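Local coordinates for glutamic acid/alanine-rich protein (Trypanosoma congolense, PDB 2Y44) that probably forms part of the protein coat on the parasite cell surface, as the extended helical ectodomain of a membrane-associated surface protein, at residues V129-L134 with L163-E167. Numbering follows the deposited sequence.
Sequences VTSKSL and LKSLE
Ser-131, the first residue of helix 131-144, is gripped through both its backbone and its side chain by the carboxylate of Glu-167. Ser-131 N lies 2.7 Å from Glu-167 OE2 in a nearly straight bond (167°) that reaches the syn side, 18° out of the carboxylate plane. Ser-131 OG donates to the syn lone pair of Glu-167 OE1, also at 2.7 Å. With chi1 at 59°, Ser-131 OG sits between its own N and carbonyl carbon, close enough to the amide for one carboxylate to span both donors. The two bonds fix the rotation of the carboxylate, and a water donating to Glu-167 OE2 and to Val-129 O adds a bridge to the preceding loop. The negative charge faces the start of the helix, where the helix dipole would probably favour it.

Beside these polar bonds, Leu-163 sets its CD2 branch against the backbone, 3.2 Å from Thr-130 C. Leu-163 CD2 also meets Val-129 CG2 at 3.8 Å and Leu-134 CD2 at 4.1 Å, apolar contacts with both side chains. Lys-164 touches through its CG, which presses on Ser-131 CB at 3.4 Å, tighter than usual van der Waals contact. Around the contact, Val-129 and Leu-134 also touch helices 2-16 and 18-53, while Phe-159 and Val-160 add to the cover of Leu-134.

Thr-130 is the N-cap: its OG1 accepts from Ser-133 N and Ser-133 OG accepts from Thr-130 N, a capping box. The whole is a capped helix start docked on the side of the long helix 149-183 within the elongated helical bundle of the GARP ectodomain.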
ATOM      1  N   VAL A 129      -3.026  -5.175  -6.315  1.00 29.41           N
ATOM      2  CA  VAL A 129      -1.593  -5.466  -6.264  1.00 26.47           C
ATOM      3  C   VAL A 129      -1.184  -5.490  -4.789  1.00 24.81           C
ATOM      4  O   VAL A 129      -1.635  -4.652  -3.999  1.00 23.15           O
ATOM      5  CB  VAL A 129      -0.775  -4.386  -7.054  1.00 26.80           C
ATOM      6  CG1 VAL A 129      -1.212  -3.004  -6.624  1.00 29.44           C
ATOM      7  CG2 VAL A 129       0.722  -4.530  -6.840  1.00 26.11           C
ATOM      8  N   THR A 130      -0.421  -6.509  -4.406  1.00 20.19           N
ATOM      9  CA  THR A 130       0.119  -6.606  -3.066  1.00 19.81           C
ATOM     10  C   THR A 130       1.629  -6.812  -3.131  1.00 19.23           C
ATOM     11  O   THR A 130       2.193  -7.089  -4.193  1.00 20.38           O
ATOM     12  CB  THR A 130      -0.485  -7.796  -2.330  1.00 20.56           C
ATOM     13  OG1 THR A 130      -0.175  -8.993  -3.047  1.00 19.24           O
ATOM     14  CG2 THR A 130      -2.016  -7.683  -2.249  1.00 23.34           C
ATOM     15  N   SER A 131       2.304  -6.696  -2.003  1.00 18.15           N
ATOM     16  CA  SER A 131       3.734  -6.987  -2.031  1.00 18.89           C
ATOM     17  C   SER A 131       3.967  -8.416  -2.539  1.00 16.27           C
ATOM     18  O   SER A 131       4.972  -8.703  -3.190  1.00 18.06           O
ATOM     19  CB  SER A 131       4.348  -6.771  -0.649  1.00 18.55           C
ATOM     20  OG  SER A 131       3.683  -7.619   0.288  1.00 19.39           O
ATOM     21  N   LYS A 132       3.057  -9.329  -2.230  1.00 17.08           N
ATOM     22  CA  LYS A 132       3.192 -10.718  -2.712  1.00 17.75           C
ATOM     23  C   LYS A 132       2.998 -10.835  -4.240  1.00 17.39           C
ATOM     24  O   LYS A 132       3.783 -11.479  -4.913  1.00 16.67           O
ATOM     25  CB  LYS A 132       2.173 -11.638  -2.025  1.00 18.07           C
ATOM     26  CG  LYS A 132       2.371 -13.097  -2.403  1.00 26.25           C
ATOM     27  CD  LYS A 132       1.132 -13.948  -2.131  1.00 36.59           C
ATOM     28  CE  LYS A 132       1.235 -14.669  -0.799  1.00 41.16           C
ATOM     29  NZ  LYS A 132      -0.067 -15.299  -0.429  1.00 44.65           N
ATOM     30  N   SER A 133       1.944 -10.234  -4.787  1.00 17.01           N
ATOM     31  CA  SER A 133       1.709 -10.356  -6.259  1.00 15.38           C
ATOM     32  C   SER A 133       2.815  -9.663  -7.074  1.00 14.48           C
ATOM     33  O   SER A 133       3.259 -10.163  -8.119  1.00 14.61           O
ATOM     34  CB  SER A 133       0.350  -9.798  -6.672  1.00 15.66           C
ATOM     35  OG  SER A 133       0.293  -8.393  -6.450  1.00 19.00           O
ATOM     36  N   LEU A 134       3.291  -8.551  -6.541  1.00 14.92           N
ATOM     37  CA  LEU A 134       4.395  -7.803  -7.145  1.00 15.37           C
ATOM     38  C   LEU A 134       5.703  -8.611  -7.068  1.00 15.43           C
ATOM     39  O   LEU A 134       6.359  -8.816  -8.088  1.00 16.63           O
ATOM     40  CB  LEU A 134       4.514  -6.475  -6.417  1.00 17.14           C
ATOM     41  CG  LEU A 134       5.645  -5.529  -6.702  1.00 23.12           C
ATOM     42  CD1 LEU A 134       5.431  -5.076  -8.147  1.00 20.16           C
ATOM     43  CD2 LEU A 134       5.507  -4.321  -5.716  1.00 22.82           C
ATOM     44  N   LEU A 163       5.809  -1.338  -0.911  1.00 16.75           N
ATOM     45  CA  LEU A 163       4.431  -1.812  -0.748  1.00 19.12           C
ATOM     46  C   LEU A 163       4.223  -2.506   0.605  1.00 19.91           C
ATOM     47  O   LEU A 163       3.200  -2.291   1.253  1.00 17.59           O
ATOM     48  CB  LEU A 163       3.995  -2.727  -1.910  1.00 21.91           C
ATOM     49  CG  LEU A 163       2.485  -2.965  -2.107  1.00 27.86           C
ATOM     50  CD1 LEU A 163       1.712  -1.667  -2.023  1.00 25.01           C
ATOM     51  CD2 LEU A 163       2.178  -3.639  -3.440  1.00 31.24           C
ATOM     52  N   LYS A 164       5.197  -3.309   1.044  1.00 19.93           N
ATOM     53  CA  LYS A 164       5.132  -3.880   2.400  1.00 19.77           C
ATOM     54  C   LYS A 164       4.994  -2.781   3.480  1.00 19.81           C
ATOM     55  O   LYS A 164       4.291  -2.973   4.499  1.00 18.63           O
ATOM     56  CB  LYS A 164       6.381  -4.720   2.707  1.00 19.15           C
ATOM     57  CG  LYS A 164       6.350  -6.092   2.054  1.00 24.49           C
ATOM     58  CD  LYS A 164       7.584  -6.870   2.426  1.00 27.82           C
ATOM     59  CE  LYS A 164       7.446  -8.335   2.013  1.00 31.93           C
ATOM     60  NZ  LYS A 164       8.731  -9.081   2.144  1.00 33.04           N
ATOM     61  N   SER A 165       5.697  -1.670   3.284  1.00 15.16           N
ATOM     62  CA  SER A 165       5.614  -0.534   4.243  1.00 17.53           C
ATOM     63  C   SER A 165       4.192  -0.060   4.312  1.00 16.28           C
ATOM     64  O   SER A 165       3.690   0.215   5.401  1.00 17.04           O
ATOM     65  CB  SER A 165       6.521   0.639   3.878  1.00 18.31           C
ATOM     66  OG  SER A 165       7.879   0.321   4.097  1.00 24.89           O
ATOM     67  N   LEU A 166       3.553   0.114   3.141  1.00 14.39           N
ATOM     68  CA  LEU A 166       2.180   0.657   3.150  1.00 14.32           C
ATOM     69  C   LEU A 166       1.220  -0.371   3.739  1.00 15.18           C
ATOM     70  O   LEU A 166       0.284  -0.022   4.466  1.00 15.17           O
ATOM     71  CB  LEU A 166       1.726   0.983   1.720  1.00 15.44           C
ATOM     72  CG  LEU A 166       2.317   2.285   1.218  1.00 16.53           C
ATOM     73  CD1 LEU A 166       2.246   2.336  -0.317  1.00 17.76           C
ATOM     74  CD2 LEU A 166       1.570   3.482   1.887  1.00 17.44           C
ATOM     75  N   GLU A 167       1.495  -1.652   3.489  1.00 15.70           N
ATOM     76  CA  GLU A 167       0.666  -2.734   4.060  1.00 17.48           C
ATOM     77  C   GLU A 167       0.823  -2.742   5.568  1.00 16.02           C
ATOM     78  O   GLU A 167      -0.161  -2.900   6.284  1.00 18.64           O
ATOM     79  CB  GLU A 167       1.031  -4.108   3.467  1.00 19.66           C
ATOM     80  CG  GLU A 167       0.526  -4.298   2.037  1.00 17.06           C
ATOM     81  CD  GLU A 167       1.290  -5.382   1.281  1.00 19.62           C
ATOM     82  OE1 GLU A 167       2.240  -5.972   1.852  1.00 18.02           O
ATOM     83  OE2 GLU A 167       0.933  -5.623   0.107  1.00 19.90           O
TER
HETATM   84  O   HOH W   1      -1.180  -3.965  -0.876  1.00 25.48           O